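Local coordinates for protein epidermin leader peptide processing serine protease EpiP (PDB 3QFH) that probably cleaves the leader peptide from the precursor of the lantibiotic epidermin, as a serine endopeptidase of the subtilase family, at residues K70-I76 with H246-R250; L118-T124 with A394-K399; L325-S329 with G342-A346. All blocks are in the same frame, centred on the assembly; numbering follows the deposited sequence.

Interaction 1: K70-I76 with H246-R250; sequences KNDIKYI and HQTFR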
loop_
_atom_site.group_PDB
_atom_site.type_symbol
_atom_site.label_atom_id
_atom_site.label_comp_id
_atom_site.label_asym_id
_atom_site.label_seq_id
_atom_site.Cartn_x
_atom_site.Cartn_y
_atom_site.Cartn_z
ATOM N N LYS A 70 12.633 -31.914 -6.655
ATOM C CA LYS A 70 11.912 -31.911 -5.381
ATOM C C LYS A 70 12.712 -31.446 -4.174
ATOM O O LYS A 70 12.132 -30.967 -3.209
ATOM C CB LYS A 70 11.350 -33.314 -5.109
ATOM C CG LYS A 70 10.467 -33.865 -6.238
ATOM C CD LYS A 70 9.298 -32.925 -6.566
ATOM C CE LYS A 70 8.454 -33.453 -7.727
ATOM N NZ LYS A 70 7.415 -32.468 -8.180
ATOM N N ASN A 71 14.032 -31.599 -4.217
ATOM C CA ASN A 71 14.880 -31.172 -3.108
ATOM C C ASN A 71 15.067 -29.652 -3.099
ATOM O O ASN A 71 15.427 -29.076 -2.074
ATOM C CB ASN A 71 16.270 -31.822 -3.211
ATOM C CG ASN A 71 16.219 -33.353 -3.279
ATOM O OD1 ASN A 71 15.234 -33.984 -2.876
ATOM N ND2 ASN A 71 17.297 -33.954 -3.784
ATOM N N ASP A 72 14.815 -29.006 -4.242
ATOM C CA ASP A 72 15.094 -27.577 -4.386
ATOM C C ASP A 72 13.923 -26.682 -4.686
ATOM O O ASP A 72 13.947 -25.509 -4.318
ATOM C CB ASP A 72 16.077 -27.369 -5.539
ATOM C CG ASP A 72 17.368 -28.139 -5.366
ATOM O OD1 ASP A 72 17.691 -28.550 -4.232
ATOM O OD2 ASP A 72 18.071 -28.331 -6.388
ATOM N N ILE A 73 12.924 -27.208 -5.381
ATOM C CA ILE A 73 11.804 -26.400 -5.831
ATOM C C ILE A 73 10.530 -26.790 -5.096
ATOM O O ILE A 73 10.142 -27.964 -5.088
ATOM C CB ILE A 73 11.599 -26.577 -7.347
ATOM C CG1 ILE A 73 12.906 -26.294 -8.116
ATOM C CG2 ILE A 73 10.486 -25.692 -7.855
ATOM C CD1 ILE A 73 13.446 -24.861 -8.030
ATOM N N LYS A 74 9.895 -25.800 -4.475
ATOM C CA LYS A 74 8.676 -26.015 -3.723
ATOM C C LYS A 74 7.471 -25.842 -4.663
ATOM O O LYS A 74 6.654 -26.750 -4.775
ATOM C CB LYS A 74 8.634 -25.079 -2.505
ATOM C CG LYS A 74 7.473 -25.303 -1.510
ATOM C CD LYS A 74 7.695 -24.462 -0.231
ATOM C CE LYS A 74 6.465 -24.386 0.676
ATOM N NZ LYS A 74 5.938 -25.708 1.114
ATOM N N TYR A 75 7.386 -24.696 -5.352
ATOM C CA TYR A 75 6.297 -24.426 -6.297
ATOM C C TYR A 75 6.744 -23.617 -7.495
ATOM O O TYR A 75 7.696 -22.840 -7.423
ATOM C CB TYR A 75 5.165 -23.614 -5.651
ATOM C CG TYR A 75 4.517 -24.235 -4.467
ATOM C CD1 TYR A 75 3.735 -25.373 -4.607
ATOM C CD2 TYR A 75 4.644 -23.667 -3.203
ATOM C CE1 TYR A 75 3.129 -25.957 -3.520
ATOM C CE2 TYR A 75 4.038 -24.242 -2.105
ATOM C CZ TYR A 75 3.278 -25.393 -2.275
ATOM O OH TYR A 75 2.659 -25.977 -1.214
ATOM N N ILE A 76 6.009 -23.778 -8.590
ATOM C CA ILE A 76 6.221 -23.023 -9.799
ATOM C C ILE A 76 4.864 -22.765 -10.427
ATOM O O ILE A 76 4.019 -23.665 -10.469
ATOM C CB ILE A 76 7.101 -23.775 -10.863
ATOM C CG1 ILE A 76 8.471 -24.145 -10.316
ATOM C CG2 ILE A 76 7.308 -22.900 -12.104
ATOM C CD1 ILE A 76 9.355 -24.914 -11.328
ATOM N N HIS A 246 -2.080 -29.443 -4.659
ATOM C CA HIS A 246 -0.808 -29.461 -3.939
ATOM C C HIS A 246 0.369 -29.834 -4.841
ATOM O O HIS A 246 1.459 -30.123 -4.356
ATOM C CB HIS A 246 -0.892 -30.375 -2.707
ATOM C CG HIS A 246 -1.851 -29.884 -1.667
ATOM N ND1 HIS A 246 -1.670 -28.692 -0.994
ATOM C CD2 HIS A 246 -2.994 -30.423 -1.180
ATOM C CE1 HIS A 246 -2.669 -28.512 -0.148
ATOM N NE2 HIS A 246 -3.481 -29.552 -0.236
ATOM N N GLN A 247 0.148 -29.805 -6.152
ATOM C CA GLN A 247 1.211 -30.103 -7.119
ATOM C C GLN A 247 2.249 -28.986 -7.131
ATOM O O GLN A 247 1.933 -27.836 -6.826
ATOM C CB GLN A 247 0.636 -30.291 -8.530
ATOM C CG GLN A 247 -0.304 -31.472 -8.637
ATOM C CD GLN A 247 0.359 -32.769 -8.198
ATOM O OE1 GLN A 247 1.419 -33.145 -8.705
ATOM N NE2 GLN A 247 -0.262 -33.454 -7.252
ATOM N N THR A 248 3.487 -29.344 -7.468
ATOM C CA THR A 248 4.574 -28.391 -7.536
ATOM C C THR A 248 4.307 -27.387 -8.654
ATOM O O THR A 248 4.403 -26.183 -8.438
ATOM C CB THR A 248 5.911 -29.081 -7.774
ATOM O OG1 THR A 248 6.099 -30.095 -6.785
ATOM C CG2 THR A 248 7.056 -28.072 -7.698
ATOM N N PHE A 249 3.942 -27.891 -9.831
ATOM C CA PHE A 249 3.629 -27.041 -10.977
ATOM C C PHE A 249 2.144 -26.723 -10.869
ATOM O O PHE A 249 1.305 -27.611 -10.936
ATOM C CB PHE A 249 3.943 -27.757 -12.294
ATOM C CG PHE A 249 4.072 -26.829 -13.473
ATOM C CD1 PHE A 249 2.946 -26.338 -14.120
ATOM C CD2 PHE A 249 5.325 -26.458 -13.941
ATOM C CE1 PHE A 249 3.070 -25.481 -15.216
ATOM C CE2 PHE A 249 5.459 -25.610 -15.029
ATOM C CZ PHE A 249 4.335 -25.119 -15.672
ATOM N N ARG A 250 1.821 -25.444 -10.712
ATOM C CA ARG A 250 0.442 -25.026 -10.485
ATOM C C ARG A 250 -0.162 -24.168 -11.588
ATOM O O ARG A 250 0.535 -23.666 -12.466
ATOM C CB ARG A 250 0.400 -24.258 -9.190
ATOM C CG ARG A 250 1.149 -24.964 -8.074
ATOM C CD ARG A 250 1.127 -24.136 -6.850
ATOM N NE ARG A 250 -0.248 -23.909 -6.450
ATOM C CZ ARG A 250 -0.962 -24.751 -5.719
ATOM N NH1 ARG A 250 -2.215 -24.448 -5.408
ATOM N NH2 ARG A 250 -0.426 -25.891 -5.296
HETATM O O HOH W 1 4.169 -32.310 -7.810
#
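Ile76 and Phe249 form a parallel beta bridge where the edge of the propeptide-like domain sheet, strand 73-78, takes on the short strand 249-250 of the subtilase part. Two backbone bonds make the bridge: Ile76 N to Thr248 O at 2.9 Å, and Arg250 N to Ile76 O at 2.8 Å. Both side chains of the bridged pair lie on one face of the sheet, where Ile76 CG2 meets Phe249 CE2 at 4.4 Å and helix 60-66 packs over them. Just before the bridge, Lys74 and Tyr75 both face Glu26 of strand 20-27, a classic beta bulge.

Thr248, just ahead of the bridge, packs against the backbone of 73-75. With OG1 anti to its carbonyl carbon (chi1 -54°), it turns CG2 onto Lys74 O at 3.2 Å, while OG1 accepts a hydrogen bond from Lys70 NZ at 3.1 Å. The lysine chain bends at chi2 to get there, and its ammonium also binds Ala67 O. A water joins Thr248 N to Gln247 OE1 and is weakly held by Lys70 NZ. The Tyr75 ring has Gln247 O and Thr248 O at its edge, near its plane. Arg250 CD lies 3.7 Å from Tyr75 CD1, with the guanidinium and ring planes 82° apart, so the two do not stack. That guanidinium is held instead by Asp245 O and a salt bridge to Asp252.

The chemistry is therefore mainly that of sheet extension, with backbone bonds doing the joining and an exposed lysine and water closing one end, consistent with a propeptide that stays docked on its protease.

Interaction 2: L118-T124 with A394-K399; sequences LPKHANT and ALIIDK. With SO4 (sulfate ion), chain N.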
loop_
_atom_site.group_PDB
_atom_site.type_symbol
_atom_site.label_atom_id
_atom_site.label_comp_id
_atom_site.label_asym_id
_atom_site.label_seq_id
_atom_site.Cartn_x
_atom_site.Cartn_y
_atom_site.Cartn_z
ATOM N N LEU A 118 2.088 17.426 18.293
ATOM C CA LEU A 118 3.014 16.497 17.630
ATOM C C LEU A 118 4.201 16.178 18.536
ATOM O O LEU A 118 4.558 16.996 19.367
ATOM C CB LEU A 118 3.555 17.086 16.332
ATOM C CG LEU A 118 2.564 17.284 15.182
ATOM C CD1 LEU A 118 3.235 18.043 14.046
ATOM C CD2 LEU A 118 2.026 15.961 14.706
ATOM N N PRO A 119 4.809 14.987 18.370
ATOM C CA PRO A 119 5.989 14.661 19.162
ATOM C C PRO A 119 7.071 15.702 18.875
ATOM O O PRO A 119 7.071 16.296 17.806
ATOM C CB PRO A 119 6.429 13.287 18.626
ATOM C CG PRO A 119 5.297 12.772 17.840
ATOM C CD PRO A 119 4.472 13.924 17.407
ATOM N N LYS A 120 7.983 15.908 19.810
ATOM C CA LYS A 120 9.041 16.896 19.621
ATOM C C LYS A 120 10.065 16.365 18.602
ATOM O O LYS A 120 10.646 17.142 17.855
ATOM C CB LYS A 120 9.714 17.222 20.960
ATOM C CG LYS A 120 10.076 18.683 21.123
ATOM C CD LYS A 120 8.783 19.566 21.087
ATOM C CE LYS A 120 9.088 21.044 21.299
ATOM N NZ LYS A 120 9.736 21.291 22.620
ATOM N N HIS A 121 10.258 15.044 18.568
ATOM C CA HIS A 121 11.184 14.393 17.621
ATOM C C HIS A 121 10.438 13.370 16.750
ATOM O O HIS A 121 9.824 12.451 17.265
ATOM C CB HIS A 121 12.319 13.702 18.369
ATOM C CG HIS A 121 13.094 14.619 19.268
ATOM N ND1 HIS A 121 14.046 15.502 18.796
ATOM C CD2 HIS A 121 13.061 14.790 20.611
ATOM C CE1 HIS A 121 14.561 16.178 19.808
ATOM N NE2 HIS A 121 13.983 15.762 20.921
ATOM N N ALA A 122 10.515 13.525 15.435
ATOM C CA ALA A 122 9.803 12.650 14.493
ATOM C C ALA A 122 10.748 11.690 13.789
ATOM O O ALA A 122 11.028 11.829 12.601
ATOM C CB ALA A 122 9.054 13.495 13.473
ATOM N N ASN A 123 11.185 10.680 14.520
ATOM C CA ASN A 123 12.162 9.724 14.031
ATOM C C ASN A 123 11.644 8.558 13.200
ATOM O O ASN A 123 12.404 7.968 12.442
ATOM C CB ASN A 123 12.979 9.213 15.225
ATOM C CG ASN A 123 13.749 10.340 15.907
ATOM O OD1 ASN A 123 14.051 11.359 15.275
ATOM N ND2 ASN A 123 14.059 10.175 17.186
ATOM N N THR A 124 10.375 8.212 13.333
ATOM C CA THR A 124 9.841 7.107 12.542
ATOM C C THR A 124 9.835 7.423 11.038
ATOM O O THR A 124 9.446 8.513 10.617
ATOM C CB THR A 124 8.425 6.716 12.977
ATOM O OG1 THR A 124 8.481 6.144 14.283
ATOM C CG2 THR A 124 7.816 5.691 12.030
ATOM N N ALA A 394 2.925 6.446 12.587
ATOM C CA ALA A 394 4.261 7.000 12.770
ATOM C C ALA A 394 4.234 7.984 13.943
ATOM O O ALA A 394 5.150 8.002 14.789
ATOM C CB ALA A 394 4.768 7.676 11.494
ATOM N N LEU A 395 3.189 8.790 14.007
ATOM C CA LEU A 395 3.034 9.766 15.106
ATOM C C LEU A 395 2.886 9.093 16.464
ATOM O O LEU A 395 3.463 9.542 17.458
ATOM C CB LEU A 395 1.831 10.665 14.866
ATOM C CG LEU A 395 1.868 11.613 13.659
ATOM C CD1 LEU A 395 0.548 12.389 13.568
ATOM C CD2 LEU A 395 3.062 12.556 13.771
ATOM N N ILE A 396 2.108 8.018 16.497
ATOM C CA ILE A 396 1.847 7.271 17.723
ATOM C C ILE A 396 3.125 6.592 18.241
ATOM O O ILE A 396 3.428 6.631 19.434
ATOM C CB ILE A 396 0.721 6.244 17.501
ATOM C CG1 ILE A 396 -0.613 6.980 17.328
ATOM C CG2 ILE A 396 0.644 5.272 18.689
ATOM C CD1 ILE A 396 -1.715 6.118 16.677
ATOM N N ILE A 397 3.877 5.989 17.337
ATOM C CA ILE A 397 5.141 5.349 17.714
ATOM C C ILE A 397 6.108 6.375 18.325
ATOM O O ILE A 397 6.768 6.114 19.355
ATOM C CB ILE A 397 5.788 4.634 16.502
ATOM C CG1 ILE A 397 4.913 3.439 16.079
ATOM C CG2 ILE A 397 7.197 4.126 16.873
ATOM C CD1 ILE A 397 5.263 2.823 14.679
ATOM N N ASP A 398 6.194 7.545 17.711
ATOM C CA ASP A 398 7.100 8.586 18.218
ATOM C C ASP A 398 6.564 9.245 19.520
ATOM O O ASP A 398 7.316 9.495 20.460
ATOM C CB ASP A 398 7.362 9.634 17.144
ATOM C CG ASP A 398 8.103 9.062 15.932
ATOM O OD1 ASP A 398 8.614 7.922 16.031
ATOM O OD2 ASP A 398 8.160 9.742 14.871
ATOM N N LYS A 399 5.258 9.465 19.582
ATOM C CA LYS A 399 4.648 10.115 20.742
ATOM C C LYS A 399 4.762 9.296 22.027
ATOM O O LYS A 399 5.056 9.842 23.066
ATOM C CB LYS A 399 3.169 10.412 20.468
ATOM C CG LYS A 399 2.441 11.205 21.552
ATOM C CD LYS A 399 2.813 12.696 21.548
ATOM C CE LYS A 399 2.004 13.453 22.583
ATOM N NZ LYS A 399 2.111 14.937 22.444
HETATM S S SO4 N . 9.465 13.912 22.294
HETATM O O1 SO4 N . 9.813 13.388 20.970
HETATM O O2 SO4 N . 8.175 14.609 22.252
HETATM O O3 SO4 N . 9.370 12.826 23.263
HETATM O O4 SO4 N . 10.502 14.839 22.736
#
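Asp398 and Thr124 meet because each has its polar group set anti to its own carbonyl carbon: Asp398 CG at chi1 -64° and Thr124 OG1 at chi1 -68°. This puts a helix carboxylate against the loop that leads into strand 126-130 of the parallel subtilisin-like sheet. Helix 382-400 begins near Ser383, the probable nucleophile of the triad, and 394-399 lies toward its other end.

The carboxylate takes both polar hydrogens of the threonine. Thr124 N gives a bond to Asp398 OD2 at 3.1 Å on the syn lone pair, with a weak second branch to OD1, and Thr124 OG1 donates to Asp398 OD1 at 2.5 Å, an unusually short length whose exact value is doubtful. Asn198 ND2 also binds OD2, and this, with the paired grip of the threonine, probably fixes the rotation of the group. Glu403 brings a second carboxylate close to OD1, which would tend to raise the pKa of one of the two.

Beside this polar core the packing is apolar. Thr124 CG2 rests on Ala394 CB at 3.7 Å, and Leu118 CD2 lies against Leu395 CD2 at 3.7 Å. The Pro119 ring fits over the last turn of the segment, CG being 3.7 Å from Leu395 O. Next to the Lys120-His121 peptide a sulfate, probably from the crystallisation liquor, accepts a bond from Lys120 N through O2 at 2.8 Å and from His121 N through O1 at 3.0 Å.

Interaction 3: L325-S329 with G342-A346; sequences LSEFS and GGSFA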
loop_
_atom_site.group_PDB
_atom_site.type_symbol
_atom_site.label_atom_id
_atom_site.label_comp_id
_atom_site.label_asym_id
_atom_site.label_seq_id
_atom_site.Cartn_x
_atom_site.Cartn_y
_atom_site.Cartn_z
ATOM N N LEU A 325 -19.166 5.512 4.781
ATOM C CA LEU A 325 -18.248 4.729 3.967
ATOM C C LEU A 325 -18.356 5.150 2.506
ATOM O O LEU A 325 -19.450 5.318 1.984
ATOM C CB LEU A 325 -18.525 3.240 4.073
ATOM C CG LEU A 325 -17.410 2.328 3.561
ATOM C CD1 LEU A 325 -16.241 2.409 4.508
ATOM C CD2 LEU A 325 -17.883 0.896 3.460
ATOM N N SER A 326 -17.210 5.324 1.853
ATOM C CA SER A 326 -17.207 5.658 0.444
ATOM C C SER A 326 -17.897 4.537 -0.329
ATOM O O SER A 326 -17.721 3.352 -0.018
ATOM C CB SER A 326 -15.788 5.803 -0.056
ATOM O OG SER A 326 -15.103 6.817 0.634
ATOM N N GLU A 327 -18.650 4.901 -1.359
ATOM C CA GLU A 327 -19.379 3.908 -2.157
ATOM C C GLU A 327 -18.435 2.923 -2.866
ATOM O O GLU A 327 -18.792 1.782 -3.128
ATOM C CB GLU A 327 -20.323 4.583 -3.173
ATOM C CG GLU A 327 -19.658 5.319 -4.338
ATOM C CD GLU A 327 -19.049 6.674 -3.986
ATOM O OE1 GLU A 327 -18.512 7.301 -4.923
ATOM O OE2 GLU A 327 -19.092 7.118 -2.806
ATOM N N PHE A 328 -17.221 3.364 -3.153
ATOM C CA PHE A 328 -16.257 2.508 -3.826
ATOM C C PHE A 328 -15.416 1.662 -2.865
ATOM O O PHE A 328 -14.638 0.833 -3.299
ATOM C CB PHE A 328 -15.312 3.362 -4.682
ATOM C CG PHE A 328 -14.626 4.504 -3.922
ATOM C CD1 PHE A 328 -15.016 5.824 -4.138
ATOM C CD2 PHE A 328 -13.599 4.261 -3.039
ATOM C CE1 PHE A 328 -14.416 6.868 -3.471
ATOM C CE2 PHE A 328 -12.969 5.309 -2.361
ATOM C CZ PHE A 328 -13.382 6.618 -2.576
ATOM N N SER A 329 -15.549 1.857 -1.556
ATOM C CA SER A 329 -14.688 1.116 -0.637
ATOM C C SER A 329 -15.110 -0.330 -0.420
ATOM O O SER A 329 -16.262 -0.622 -0.131
ATOM C CB SER A 329 -14.622 1.795 0.736
ATOM O OG SER A 329 -13.580 1.199 1.530
ATOM N N GLY A 342 -11.291 9.172 2.243
ATOM C CA GLY A 342 -10.744 8.917 0.936
ATOM C C GLY A 342 -11.581 9.523 -0.180
ATOM O O GLY A 342 -11.195 9.454 -1.326
ATOM N N GLY A 343 -12.744 10.072 0.161
ATOM C CA GLY A 343 -13.577 10.757 -0.790
ATOM C C GLY A 343 -14.790 10.023 -1.291
ATOM O O GLY A 343 -15.162 8.987 -0.785
ATOM N N SER A 344 -15.417 10.603 -2.302
ATOM C CA SER A 344 -16.616 10.034 -2.886
ATOM C C SER A 344 -16.878 10.675 -4.246
ATOM O O SER A 344 -16.343 11.754 -4.546
ATOM C CB SER A 344 -17.821 10.309 -1.968
ATOM O OG SER A 344 -19.046 9.906 -2.575
ATOM N N PHE A 345 -17.698 10.003 -5.054
ATOM C CA PHE A 345 -18.117 10.523 -6.352
ATOM C C PHE A 345 -19.632 10.594 -6.405
ATOM O O PHE A 345 -20.208 10.698 -7.491
ATOM C CB PHE A 345 -17.571 9.682 -7.524
ATOM C CG PHE A 345 -16.079 9.786 -7.692
ATOM C CD1 PHE A 345 -15.510 10.945 -8.159
ATOM C CD2 PHE A 345 -15.257 8.727 -7.381
ATOM C CE1 PHE A 345 -14.118 11.060 -8.290
ATOM C CE2 PHE A 345 -13.879 8.827 -7.526
ATOM C CZ PHE A 345 -13.315 9.996 -7.986
ATOM N N ALA A 346 -20.277 10.580 -5.232
ATOM C CA ALA A 346 -21.748 10.640 -5.161
ATOM C C ALA A 346 -22.287 11.878 -5.865
ATOM O O ALA A 346 -23.230 11.801 -6.616
ATOM C CB ALA A 346 -22.223 10.597 -3.719
#
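Hydrogen bonds between two loops join Ser326 and Glu327 to residues 343-345, linking the turn that follows strand 314-319 to the loop that leaves strand 338-341, the edge strand of the parallel sheet. Ser326 to Ser329 form a type I beta turn; Ser326 points to Gly343, while Glu327 reaches on to Ser344 and Phe345.

Glu327 CG takes the crowded position between backbone N and carbonyl carbon (chi1 70°), and the bend at chi2 turns the carboxylate toward Ser344. Phe345 N donates to Glu327 OE1 at 2.8 Å on its syn lone pair, while Ser344 OG donates to Glu327 OE2 at 2.8 Å, on the syn side but 25° out of the carboxylate plane. Ser344 OG in turn accepts from Ala346 N at 3.0 Å, an ST turn, and Phe345 is the N-cap residue of helix 346-358.

Ser326 OG donates to Gly343 O at 2.6 Å in the carbonyl plane, and also pairs with Ser318 OG. Ser326 CB lies over one face of the Phe328 ring, 3.5 Å above the plane and displaced toward the rim. Gly342 O is at the ring edge, and Phe328 CD1 is 4.4 Å from Phe345 CD2.

Gly342 and Gly343 hold backbone bonds to Thr319, and Gly342 lies near the probable Ser-His-Asp triad without touching it. Such loops at the carboxyl ends of parallel strands build the active-site face of a subtilisin-type alpha/beta fold.

In the fold
Interaction 1 joins the propeptide part of the chain to the protease part, strand to strand, whereas interactions 2 and 3 work within the subtilase part. None is deep core: each mixes buried and exposed residues, with centres 18 to 29 Å from the centre of the chain. Interaction 1 depends mainly on backbone bonds; interactions 2 and 3 each use one carboxylate, buried in Asp398 and exposed in Glu327, to take up a backbone N-H and a hydroxyl. Interaction 2 joins helix 382-400 to the loop that enters strand 126-130, and interaction 3 joins loops beside an edge strand, about 17 Å away between nearest atoms. Interactions 1 and 2 lie on opposite sides of the chain's centre, their centres 45 Å apart.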